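Local structure of putative exported protein (Burkholderia pseudomallei, 4JGB) at residues 15-20 against 189-194; 52-57 against 87-92; 174-177 against 183-186. The protein may act as an NAD- or NADP-dependent oxidoreductase of the Rossmann-fold type, although its substrate and reaction are not known. All coordinates share one frame; numbering follows the deposited sequence.

All three contacts belong to one Rossmann-like fold of the NAD(P)H-binding family, but they sit at different places around its central sheet. Contact 1 pairs helix 16-27 with the late helix 188-201, and the chain between its segments encloses both other contacts, with contact 2 closing before contact 3 opens. The centres of contacts 1 and 2 lie about 23 Å apart on opposite sides of the chain's centre. Contact 3 is nearer to contact 1, at about 16 Å between centres: strand 185-187 runs straight into helix 188-201, and the Ile186 side chain packs on the backbone at Tyr191. Contacts 2 and 3 are about 30 Å apart between centres. Together they show how early and late parts of the sequence are assembled around a single Rossmann-type sheet.

Contact 1: residues 15-20 against 189-194; sequences GMIGSR and EDYAIA. With SO4 (sulfate ion), chain D.
Arg20 and Glu189 meet in a salt bridge in which the two flat groups stand almost at right angles, their planes 89° apart. Arg20 NE gives its hydrogen to Glu189 OE2 at 2.8 Å with an N-H...O angle of 159°. The acceptor lies at the guanidinium edge, yet the donor arrives from well above the carboxylate plane. Glu189 bends at its second torsion to bring OE2 over, while its other oxygen, OE1, is held by Gly163 N. The arginine is gripped twice as well: NH1 reaches back to Met16 O at 2.7 Å, meeting a carbonyl lone pair in plane, and these two bonds fix the rotation of the guanidinium.

Farther along the interface the packing turns apolar. Ile17 sends its CG2 branch obliquely against the Tyr191 ring, 3.6 Å from CE2, and the tyrosine hydroxyl bonds to Phe154 O. Ala192 CB rests 3.5 Å from Arg20 O. The axes of segments 16-20 and 189-194 come within 8.9 Å and cross at -54°, with the small alanine on the facing side.

The first turn of helix 16-27 also receives a sulfate, probably from the crystallisation liquor: Met16 N binds its O2 at 2.8 Å and Ile17 N its O1 at 3.0 Å. Gly74, Lys76 and Gln77 complete the site. An anion on backbone N-H groups at this helix start, with Gly15 and Gly18 as the second and third glycines of a GxxGxxG sequence, is consistent with the pyrophosphate-binding end of a Rossmann dinucleotide fold.

Contact 2: residues 52-57 against 87-92; sequences DLFDPA and AKALVD
Leu53 and Phe54 occupy the two central positions of a type I beta turn, Asp52 to Asp55, which faces the side of helix 83-97 at Ala89. The nearest CA atoms across the segments are those of Phe54 and Ala89, 6.1 Å apart. The turn is closed by the bond from Asp55 N to Asp52 O, and a second bond reinforces it: Phe54 N donates to Asp52 OD1 at 3.0 Å, reaching the oxygen from above the carboxylate plane and forming an Asx turn. Asp55 then takes the N-cap position of helix 56-63.

Ala89 is the hub on the helical side. Its CB points at the turn and comes to 3.5 Å from Leu53 O, a van der Waals meeting of methyl and carbonyl. The Phe54 ring, although its CB leads off from the helix, folds back through a first torsion of -58° and touches the same methyl obliquely, with CD1 4.2 Å from Ala89 CB. Leu53 reaches deeper. With CG anti to the backbone N (chi1 -166°), it places CD1 3.9 Å from Leu90 CD2, and Leu90 in turn lies on Val69 and Ser71 of strand 68-71. Contact is thus entirely apolar at the side-chain level, buried at the leucines and exposed at Phe54, which also leans on Ala85 and Val86.

Residues 52-55 follow edge strand 47-50 and lead into helix 56-63, which crosses over to strand 68-71. The arrangement belongs to the beta-alpha-beta crossovers of the Rossmann fold, here joining the turn before one crossover helix to the flank of the next.

Contact 3: residues 174-177 against 183-186; sequences GRLI and NSKI
Leu176 and Ser184 make the side-chain meeting of this contact: Leu176 CD1 lies 3.9 Å from Ser184 OG and almost as near its CB. A first torsion of -171° sets the leucine CG opposite the backbone N and brings CD1 up to the serine. Beside this pair the backbone of Ile177 approaches, its O atom 3.7 Å from Ser184 CA. Polar linkage is indirect. A water accepts from Ile177 N at 2.8 Å and is hydrogen-bonded to Ser184 OG at 2.6 Å, so one solvent molecule bridges two segments whose CA atoms, at Ile177 and Ser184, remain 6.1 Å apart.

Ser184 OG is further tied to Ala158 N, a second partner that holds the hydroxyl beside the bridging water. The serine precedes strand 185-187, which runs parallel to strand 159-161 in a small two-stranded sheet separate from the main Rossmann sheet; Ile186 shares a backbone hydrogen bond with Leu159. Residues 174-177 belong to the return from strand 170-172, the outermost strand at one end of the main sheet. This contact therefore closes a loop that carries the chain from one sheet to the other.

Beyond the first shell, the 174-177 segment is positioned by backbone bonds of Gly174 and Leu176 with Glu112. The Leu176 side chain also touches Leu111, whereas the side chain of Ile177 turns to Thr210 and Ala212 on strand 207-212. On the other segment, Asn183 N is bound by Asp179 OD1 from within the intervening loop, and Lys185 shares a backbone bond with Tyr213.

Contact 1: residues 15-20 against 189-194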
ATOM      1  N   GLY A  15       8.187  -3.248   8.541  1.00 19.39           N
ATOM      2  CA  GLY A  15       8.416  -4.184   7.450  1.00 19.44           C
ATOM      3  C   GLY A  15       9.494  -3.683   6.497  1.00 18.79           C
ATOM      4  O   GLY A  15       9.994  -2.563   6.612  1.00 18.26           O
ATOM      5  N   MET A  16       9.856  -4.547   5.571  1.00 19.00           N
ATOM      6  CA  MET A  16      10.817  -4.273   4.534  1.00 19.08           C
ATOM      7  C   MET A  16      10.275  -3.124   3.649  1.00 17.53           C
ATOM      8  O   MET A  16      11.001  -2.145   3.334  1.00 17.00           O
ATOM      9  CB  MET A  16      11.016  -5.598   3.761  1.00 21.07           C
ATOM     10  CG  MET A  16      12.150  -5.607   2.779  1.00 22.54           C
ATOM     11  SD  MET A  16      11.577  -4.754   1.302  1.00 22.51           S
ATOM     12  CE  MET A  16      10.777  -6.077   0.409  1.00 22.49           C
ATOM     13  N   ILE A  17       8.998  -3.216   3.277  1.00 16.38           N
ATOM     14  CA  ILE A  17       8.352  -2.136   2.505  1.00 15.00           C
ATOM     15  C   ILE A  17       7.987  -0.944   3.379  1.00 13.87           C
ATOM     16  O   ILE A  17       8.225   0.231   3.021  1.00 13.03           O
ATOM     17  CB  ILE A  17       7.092  -2.634   1.762  1.00 15.01           C
ATOM     18  CG1 ILE A  17       7.478  -3.753   0.784  1.00 16.53           C
ATOM     19  CG2 ILE A  17       6.398  -1.465   1.050  1.00 14.06           C
ATOM     20  CD1 ILE A  17       6.291  -4.382   0.034  1.00 16.94           C
ATOM     21  N   GLY A  18       7.399  -1.249   4.527  1.00 13.64           N
ATOM     22  CA  GLY A  18       6.872  -0.221   5.406  1.00 13.20           C
ATOM     23  C   GLY A  18       7.939   0.694   5.988  1.00 13.11           C
ATOM     24  O   GLY A  18       7.733   1.902   6.062  1.00 12.80           O
ATOM     25  N   SER A  19       9.061   0.131   6.421  1.00 13.95           N
ATOM     26  CA  SER A  19      10.176   0.937   6.954  1.00 14.07           C
ATOM     27  C   SER A  19      10.727   1.935   5.915  1.00 13.46           C
ATOM     28  O   SER A  19      11.136   3.046   6.253  1.00 12.99           O
ATOM     29  CB  SER A  19      11.291   0.024   7.446  1.00 15.62           C
ATOM     30  OG  SER A  19      11.877  -0.682   6.348  1.00 16.79           O
ATOM     31  N   ARG A  20      10.703   1.538   4.645  1.00 13.22           N
ATOM     32  CA  ARG A  20      11.186   2.394   3.540  1.00 12.69           C
ATOM     33  C   ARG A  20      10.199   3.500   3.212  1.00 11.78           C
ATOM     34  O   ARG A  20      10.570   4.638   2.896  1.00 11.55           O
ATOM     35  CB  ARG A  20      11.512   1.525   2.337  1.00 13.51           C
ATOM     36  CG  ARG A  20      12.880   0.913   2.515  1.00 14.61           C
ATOM     37  CD  ARG A  20      13.122  -0.351   1.730  1.00 15.42           C
ATOM     38  NE  ARG A  20      14.437  -0.934   2.046  1.00 16.71           N
ATOM     39  CZ  ARG A  20      14.657  -1.861   2.977  1.00 17.58           C
ATOM     40  NH1 ARG A  20      13.666  -2.300   3.723  1.00 17.19           N
ATOM     41  NH2 ARG A  20      15.878  -2.329   3.178  1.00 18.65           N
ATOM     42  N   GLU A 189      13.055   0.764  -2.149  1.00 13.20           N
ATOM     43  CA  GLU A 189      13.345   2.191  -1.982  1.00 13.56           C
ATOM     44  C   GLU A 189      12.594   2.963  -3.060  1.00 12.65           C
ATOM     45  O   GLU A 189      11.973   3.995  -2.761  1.00 12.16           O
ATOM     46  CB  GLU A 189      14.876   2.486  -2.106  1.00 15.19           C
ATOM     47  CG  GLU A 189      15.806   1.918  -1.005  1.00 16.92           C
ATOM     48  CD  GLU A 189      15.902   0.394  -1.025  1.00 17.67           C
ATOM     49  OE1 GLU A 189      15.550  -0.199  -2.076  1.00 16.79           O
ATOM     50  OE2 GLU A 189      16.301  -0.202   0.029  1.00 18.81           O
ATOM     51  N   ASP A 190      12.701   2.508  -4.317  1.00 12.23           N
ATOM     52  CA  ASP A 190      11.957   3.159  -5.398  1.00 11.79           C
ATOM     53  C   ASP A 190      10.436   3.032  -5.237  1.00 11.25           C
ATOM     54  O   ASP A 190       9.713   3.998  -5.478  1.00 11.38           O
ATOM     55  CB  ASP A 190      12.427   2.721  -6.786  1.00 11.55           C
ATOM     56  CG  ASP A 190      13.716   3.431  -7.198  1.00 12.38           C
ATOM     57  OD1 ASP A 190      13.932   4.579  -6.745  1.00 12.49           O
ATOM     58  OD2 ASP A 190      14.518   2.840  -7.952  1.00 12.54           O
ATOM     59  N   TYR A 191       9.946   1.853  -4.856  1.00 11.15           N
ATOM     60  CA  TYR A 191       8.509   1.702  -4.577  1.00 10.57           C
ATOM     61  C   TYR A 191       8.048   2.719  -3.520  1.00 10.44           C
ATOM     62  O   TYR A 191       6.988   3.369  -3.668  1.00 10.09           O
ATOM     63  CB  TYR A 191       8.179   0.269  -4.143  1.00 10.56           C
ATOM     64  CG  TYR A 191       6.736   0.095  -3.714  1.00 10.79           C
ATOM     65  CD1 TYR A 191       5.747  -0.288  -4.636  1.00 10.55           C
ATOM     66  CD2 TYR A 191       6.368   0.240  -2.360  1.00 10.81           C
ATOM     67  CE1 TYR A 191       4.424  -0.468  -4.224  1.00 10.54           C
ATOM     68  CE2 TYR A 191       5.046   0.083  -1.946  1.00 10.60           C
ATOM     69  CZ  TYR A 191       4.088  -0.270  -2.876  1.00 10.41           C
ATOM     70  OH  TYR A 191       2.792  -0.453  -2.451  1.00 10.87           O
ATOM     71  N   ALA A 192       8.865   2.898  -2.484  1.00 10.26           N
ATOM     72  CA  ALA A 192       8.574   3.890  -1.451  1.00 10.06           C
ATOM     73  C   ALA A 192       8.551   5.346  -2.045  1.00 10.01           C
ATOM     74  O   ALA A 192       7.672   6.150  -1.723  1.00  9.74           O
ATOM     75  CB  ALA A 192       9.581   3.758  -0.301  1.00 10.44           C
ATOM     76  N   ILE A 193       9.499   5.680  -2.915  1.00 10.18           N
ATOM     77  CA  ILE A 193       9.400   6.971  -3.643  1.00 10.22           C
ATOM     78  C   ILE A 193       8.019   7.078  -4.319  1.00  9.57           C
ATOM     79  O   ILE A 193       7.314   8.036  -4.093  1.00  9.88           O
ATOM     80  CB  ILE A 193      10.562   7.205  -4.646  1.00 10.65           C
ATOM     81  CG1 ILE A 193      11.905   7.279  -3.869  1.00 11.25           C
ATOM     82  CG2 ILE A 193      10.288   8.478  -5.482  1.00 10.99           C
ATOM     83  CD1 ILE A 193      13.175   7.509  -4.659  1.00 12.05           C
ATOM     84  N   ALA A 194       7.657   6.108  -5.146  1.00  9.10           N
ATOM     85  CA  ALA A 194       6.342   6.081  -5.801  1.00  9.02           C
ATOM     86  C   ALA A 194       5.148   6.249  -4.857  1.00  8.76           C
ATOM     87  O   ALA A 194       4.204   7.013  -5.154  1.00  8.84           O
ATOM     88  CB  ALA A 194       6.172   4.822  -6.649  1.00  8.68           C
TER
HETATM   89  S   SO4 D 302       7.238  -6.856   4.540  1.00 29.00           S
HETATM   90  O1  SO4 D 302       7.253  -5.601   3.717  1.00 23.02           O
HETATM   91  O2  SO4 D 302       8.345  -6.924   5.539  1.00 24.81           O
HETATM   92  O3  SO4 D 302       5.934  -7.000   5.271  1.00 26.47           O
HETATM   93  O4  SO4 D 302       7.342  -8.030   3.628  1.00 30.45           O

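Contact 2: residues 52-57 against 87-92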
ATOM      1  N   ASP A  52      -4.905  -0.553  17.485  1.00 27.52           N
ATOM      2  CA  ASP A  52      -5.296  -1.879  17.075  1.00 29.30           C
ATOM      3  C   ASP A  52      -6.203  -1.713  15.889  1.00 30.19           C
ATOM      4  O   ASP A  52      -7.351  -1.258  16.017  1.00 31.21           O
ATOM      5  CB  ASP A  52      -6.014  -2.636  18.195  1.00 31.16           C
ATOM      6  CG  ASP A  52      -6.668  -3.950  17.704  1.00 32.02           C
ATOM      7  OD1 ASP A  52      -6.318  -4.420  16.597  1.00 30.88           O
ATOM      8  OD2 ASP A  52      -7.520  -4.513  18.438  1.00 32.97           O
ATOM      9  N   LEU A  53      -5.669  -2.111  14.744  1.00 30.35           N
ATOM     10  CA  LEU A  53      -6.338  -2.047  13.468  1.00 32.08           C
ATOM     11  C   LEU A  53      -7.778  -2.598  13.513  1.00 34.96           C
ATOM     12  O   LEU A  53      -8.705  -1.999  12.968  1.00 34.37           O
ATOM     13  CB  LEU A  53      -5.477  -2.810  12.451  1.00 32.69           C
ATOM     14  CG  LEU A  53      -5.769  -2.639  10.956  1.00 33.41           C
ATOM     15  CD1 LEU A  53      -6.060  -1.180  10.614  1.00 32.45           C
ATOM     16  CD2 LEU A  53      -4.603  -3.161  10.146  1.00 31.88           C
ATOM     17  N   PHE A  54      -7.966  -3.713  14.210  1.00 36.99           N
ATOM     18  CA  PHE A  54      -9.233  -4.418  14.183  1.00 39.65           C
ATOM     19  C   PHE A  54     -10.166  -4.026  15.341  1.00 42.52           C
ATOM     20  O   PHE A  54     -11.198  -4.665  15.558  1.00 44.42           O
ATOM     21  CB  PHE A  54      -8.965  -5.932  14.145  1.00 41.30           C
ATOM     22  CG  PHE A  54      -8.124  -6.374  12.966  1.00 41.35           C
ATOM     23  CD1 PHE A  54      -8.563  -6.161  11.653  1.00 41.67           C
ATOM     24  CD2 PHE A  54      -6.898  -7.014  13.161  1.00 42.16           C
ATOM     25  CE1 PHE A  54      -7.795  -6.569  10.564  1.00 41.30           C
ATOM     26  CE2 PHE A  54      -6.130  -7.433  12.078  1.00 42.43           C
ATOM     27  CZ  PHE A  54      -6.578  -7.208  10.778  1.00 41.69           C
ATOM     28  N   ASP A  55      -9.798  -2.978  16.083  1.00 41.78           N
ATOM     29  CA  ASP A  55     -10.617  -2.497  17.191  1.00 43.15           C
ATOM     30  C   ASP A  55     -11.181  -1.151  16.788  1.00 44.47           C
ATOM     31  O   ASP A  55     -10.447  -0.164  16.759  1.00 43.58           O
ATOM     32  CB  ASP A  55      -9.794  -2.406  18.482  1.00 42.70           C
ATOM     33  CG  ASP A  55     -10.558  -1.787  19.657  1.00 44.66           C
ATOM     34  OD1 ASP A  55     -11.756  -1.456  19.558  1.00 44.78           O
ATOM     35  OD2 ASP A  55      -9.934  -1.630  20.724  1.00 46.46           O
ATOM     36  N   PRO A  56     -12.498  -1.110  16.483  1.00 47.54           N
ATOM     37  CA  PRO A  56     -13.184   0.041  15.870  1.00 47.36           C
ATOM     38  C   PRO A  56     -12.785   1.387  16.479  1.00 46.90           C
ATOM     39  O   PRO A  56     -12.298   2.269  15.759  1.00 45.86           O
ATOM     40  CB  PRO A  56     -14.675  -0.259  16.123  1.00 48.77           C
ATOM     41  CG  PRO A  56     -14.707  -1.347  17.159  1.00 50.33           C
ATOM     42  CD  PRO A  56     -13.465  -2.145  16.895  1.00 49.61           C
ATOM     43  N   ALA A  57     -12.978   1.519  17.791  1.00 47.48           N
ATOM     44  CA  ALA A  57     -12.630   2.725  18.536  1.00 47.16           C
ATOM     45  C   ALA A  57     -11.127   3.039  18.523  1.00 45.54           C
ATOM     46  O   ALA A  57     -10.734   4.209  18.584  1.00 45.47           O
ATOM     47  CB  ALA A  57     -13.128   2.611  19.971  1.00 49.36           C
ATOM     48  N   ALA A  87      -8.121  -3.862   4.790  1.00 16.43           N
ATOM     49  CA  ALA A  87      -8.758  -2.863   3.920  1.00 16.20           C
ATOM     50  C   ALA A  87     -10.098  -2.322   4.506  1.00 16.62           C
ATOM     51  O   ALA A  87     -10.337  -1.106   4.545  1.00 15.65           O
ATOM     52  CB  ALA A  87      -8.979  -3.456   2.522  1.00 16.14           C
ATOM     53  N   LYS A  88     -10.966  -3.244   4.934  1.00 17.84           N
ATOM     54  CA  LYS A  88     -12.256  -2.895   5.505  1.00 18.28           C
ATOM     55  C   LYS A  88     -12.100  -2.065   6.771  1.00 18.62           C
ATOM     56  O   LYS A  88     -12.814  -1.065   6.981  1.00 18.13           O
ATOM     57  CB  LYS A  88     -13.092  -4.140   5.799  1.00 19.70           C
ATOM     58  CG  LYS A  88     -13.592  -4.850   4.548  1.00 19.81           C
ATOM     59  CD  LYS A  88     -14.722  -5.855   4.835  1.00 20.97           C
ATOM     60  CE  LYS A  88     -15.175  -6.484   3.517  1.00 21.19           C
ATOM     61  NZ  LYS A  88     -16.380  -7.371   3.574  1.00 22.62           N
ATOM     62  N   ALA A  89     -11.164  -2.479   7.617  1.00 18.87           N
ATOM     63  CA  ALA A  89     -10.959  -1.803   8.908  1.00 19.76           C
ATOM     64  C   ALA A  89     -10.359  -0.427   8.691  1.00 19.16           C
ATOM     65  O   ALA A  89     -10.695   0.524   9.393  1.00 19.81           O
ATOM     66  CB  ALA A  89     -10.091  -2.648   9.843  1.00 19.98           C
ATOM     67  N   LEU A  90      -9.478  -0.318   7.698  1.00 19.34           N
ATOM     68  CA  LEU A  90      -8.894   0.966   7.327  1.00 19.74           C
ATOM     69  C   LEU A  90      -9.947   1.950   6.858  1.00 19.50           C
ATOM     70  O   LEU A  90      -9.966   3.094   7.303  1.00 19.80           O
ATOM     71  CB  LEU A  90      -7.852   0.813   6.216  1.00 20.09           C
ATOM     72  CG  LEU A  90      -6.408   0.497   6.599  1.00 21.18           C
ATOM     73  CD1 LEU A  90      -5.578   0.622   5.341  1.00 21.79           C
ATOM     74  CD2 LEU A  90      -5.889   1.445   7.670  1.00 21.22           C
ATOM     75  N   VAL A  91     -10.796   1.504   5.940  1.00 19.07           N
ATOM     76  CA  VAL A  91     -11.845   2.350   5.369  1.00 18.92           C
ATOM     77  C   VAL A  91     -12.795   2.802   6.467  1.00 19.61           C
ATOM     78  O   VAL A  91     -13.158   3.982   6.520  1.00 19.99           O
ATOM     79  CB  VAL A  91     -12.658   1.610   4.290  1.00 19.10           C
ATOM     80  CG1 VAL A  91     -13.937   2.375   3.968  1.00 20.03           C
ATOM     81  CG2 VAL A  91     -11.824   1.377   3.041  1.00 18.65           C
ATOM     82  N   ASP A  92     -13.195   1.878   7.342  1.00 19.33           N
ATOM     83  CA  ASP A  92     -14.146   2.236   8.432  1.00 20.40           C
ATOM     84  C   ASP A  92     -13.520   3.263   9.404  1.00 19.76           C
ATOM     85  O   ASP A  92     -14.142   4.269   9.785  1.00 20.50           O
ATOM     86  CB  ASP A  92     -14.608   0.964   9.168  1.00 21.63           C
ATOM     87  CG  ASP A  92     -15.494   1.268  10.351  1.00 24.24           C
ATOM     88  OD1 ASP A  92     -16.529   1.928  10.150  1.00 25.33           O
ATOM     89  OD2 ASP A  92     -15.149   0.864  11.486  1.00 25.04           O
TER

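Contact 3: residues 174-177 against 183-186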
ATOM      1  N   GLY A 174      -2.434   0.402 -12.270  1.00 14.56           N
ATOM      2  CA  GLY A 174      -2.589  -1.023 -11.984  1.00 15.26           C
ATOM      3  C   GLY A 174      -2.517  -2.073 -13.100  1.00 16.61           C
ATOM      4  O   GLY A 174      -2.955  -3.234 -12.896  1.00 17.10           O
ATOM      5  N   ARG A 175      -1.989  -1.697 -14.264  1.00 16.94           N
ATOM      6  CA  ARG A 175      -1.656  -2.681 -15.306  1.00 17.80           C
ATOM      7  C   ARG A 175      -0.203  -3.146 -15.170  1.00 16.80           C
ATOM      8  O   ARG A 175       0.632  -2.420 -14.630  1.00 16.80           O
ATOM      9  CB  ARG A 175      -1.948  -2.097 -16.705  1.00 19.88           C
ATOM     10  CG  ARG A 175      -3.438  -1.799 -16.858  1.00 22.99           C
ATOM     11  CD  ARG A 175      -3.794  -0.691 -17.842  1.00 25.82           C
ATOM     12  NE  ARG A 175      -5.259  -0.611 -17.983  1.00 29.07           N
ATOM     13  CZ  ARG A 175      -6.085   0.125 -17.226  1.00 29.77           C
ATOM     14  NH1 ARG A 175      -5.626   0.922 -16.269  1.00 30.35           N
ATOM     15  NH2 ARG A 175      -7.394   0.091 -17.456  1.00 31.67           N
ATOM     16  N   LEU A 176       0.087  -4.360 -15.628  1.00 15.79           N
ATOM     17  CA  LEU A 176       1.448  -4.891 -15.593  1.00 15.63           C
ATOM     18  C   LEU A 176       2.379  -3.975 -16.389  1.00 14.99           C
ATOM     19  O   LEU A 176       2.012  -3.533 -17.468  1.00 15.18           O
ATOM     20  CB  LEU A 176       1.489  -6.287 -16.257  1.00 16.26           C
ATOM     21  CG  LEU A 176       2.812  -7.057 -16.099  1.00 16.85           C
ATOM     22  CD1 LEU A 176       3.137  -7.265 -14.635  1.00 16.64           C
ATOM     23  CD2 LEU A 176       2.787  -8.391 -16.818  1.00 17.84           C
ATOM     24  N   ILE A 177       3.550  -3.688 -15.832  1.00 13.99           N
ATOM     25  CA  ILE A 177       4.611  -2.908 -16.491  1.00 13.96           C
ATOM     26  C   ILE A 177       5.845  -3.825 -16.564  1.00 14.33           C
ATOM     27  O   ILE A 177       6.367  -4.262 -15.522  1.00 13.76           O
ATOM     28  CB  ILE A 177       4.943  -1.595 -15.721  1.00 13.84           C
ATOM     29  CG1 ILE A 177       3.738  -0.637 -15.729  1.00 13.19           C
ATOM     30  CG2 ILE A 177       6.173  -0.913 -16.328  1.00 14.80           C
ATOM     31  CD1 ILE A 177       3.744   0.463 -14.683  1.00 13.25           C
ATOM     32  N   ASN A 183      10.478  -8.486 -17.340  1.00 19.29           N
ATOM     33  CA  ASN A 183      10.563  -8.424 -15.879  1.00 18.46           C
ATOM     34  C   ASN A 183       9.739  -7.290 -15.303  1.00 17.91           C
ATOM     35  O   ASN A 183       9.795  -6.136 -15.810  1.00 17.61           O
ATOM     36  CB  ASN A 183      12.006  -8.256 -15.394  1.00 18.58           C
ATOM     37  CG  ASN A 183      12.827  -9.551 -15.500  1.00 19.63           C
ATOM     38  OD1 ASN A 183      13.893  -9.578 -16.102  1.00 19.47           O
ATOM     39  ND2 ASN A 183      12.345 -10.599 -14.873  1.00 19.42           N
ATOM     40  N   SER A 184       9.010  -7.630 -14.235  1.00 16.65           N
ATOM     41  CA  SER A 184       8.265  -6.686 -13.426  1.00 15.72           C
ATOM     42  C   SER A 184       9.055  -6.548 -12.131  1.00 15.54           C
ATOM     43  O   SER A 184       9.032  -7.415 -11.273  1.00 15.42           O
ATOM     44  CB  SER A 184       6.828  -7.198 -13.179  1.00 14.86           C
ATOM     45  OG  SER A 184       6.108  -6.362 -12.285  1.00 13.75           O
ATOM     46  N   LYS A 185       9.838  -5.479 -12.039  1.00 15.90           N
ATOM     47  CA  LYS A 185      10.728  -5.293 -10.904  1.00 15.64           C
ATOM     48  C   LYS A 185      10.677  -3.851 -10.366  1.00 14.28           C
ATOM     49  O   LYS A 185      10.567  -2.883 -11.121  1.00 13.24           O
ATOM     50  CB  LYS A 185      12.178  -5.574 -11.304  1.00 17.12           C
ATOM     51  CG  LYS A 185      12.568  -7.015 -11.645  1.00 19.20           C
ATOM     52  CD  LYS A 185      14.095  -7.027 -11.865  1.00 20.79           C
ATOM     53  CE  LYS A 185      14.649  -8.343 -12.428  1.00 22.49           C
ATOM     54  NZ  LYS A 185      16.084  -8.248 -12.829  1.00 23.09           N
ATOM     55  N   ILE A 186      10.817  -3.730  -9.062  1.00 13.56           N
ATOM     56  CA  ILE A 186      10.980  -2.420  -8.436  1.00 13.25           C
ATOM     57  C   ILE A 186      11.782  -2.636  -7.153  1.00 13.27           C
ATOM     58  O   ILE A 186      11.523  -3.598  -6.434  1.00 13.13           O
ATOM     59  CB  ILE A 186       9.609  -1.716  -8.172  1.00 12.58           C
ATOM     60  CG1 ILE A 186       9.787  -0.207  -7.907  1.00 12.93           C
ATOM     61  CG2 ILE A 186       8.883  -2.316  -6.960  1.00 12.63           C
ATOM     62  CD1 ILE A 186      10.123   0.623  -9.121  1.00 12.63           C
TER
HETATM   63  O   HOH W   1       4.671  -4.456 -13.355  1.00 13.22           O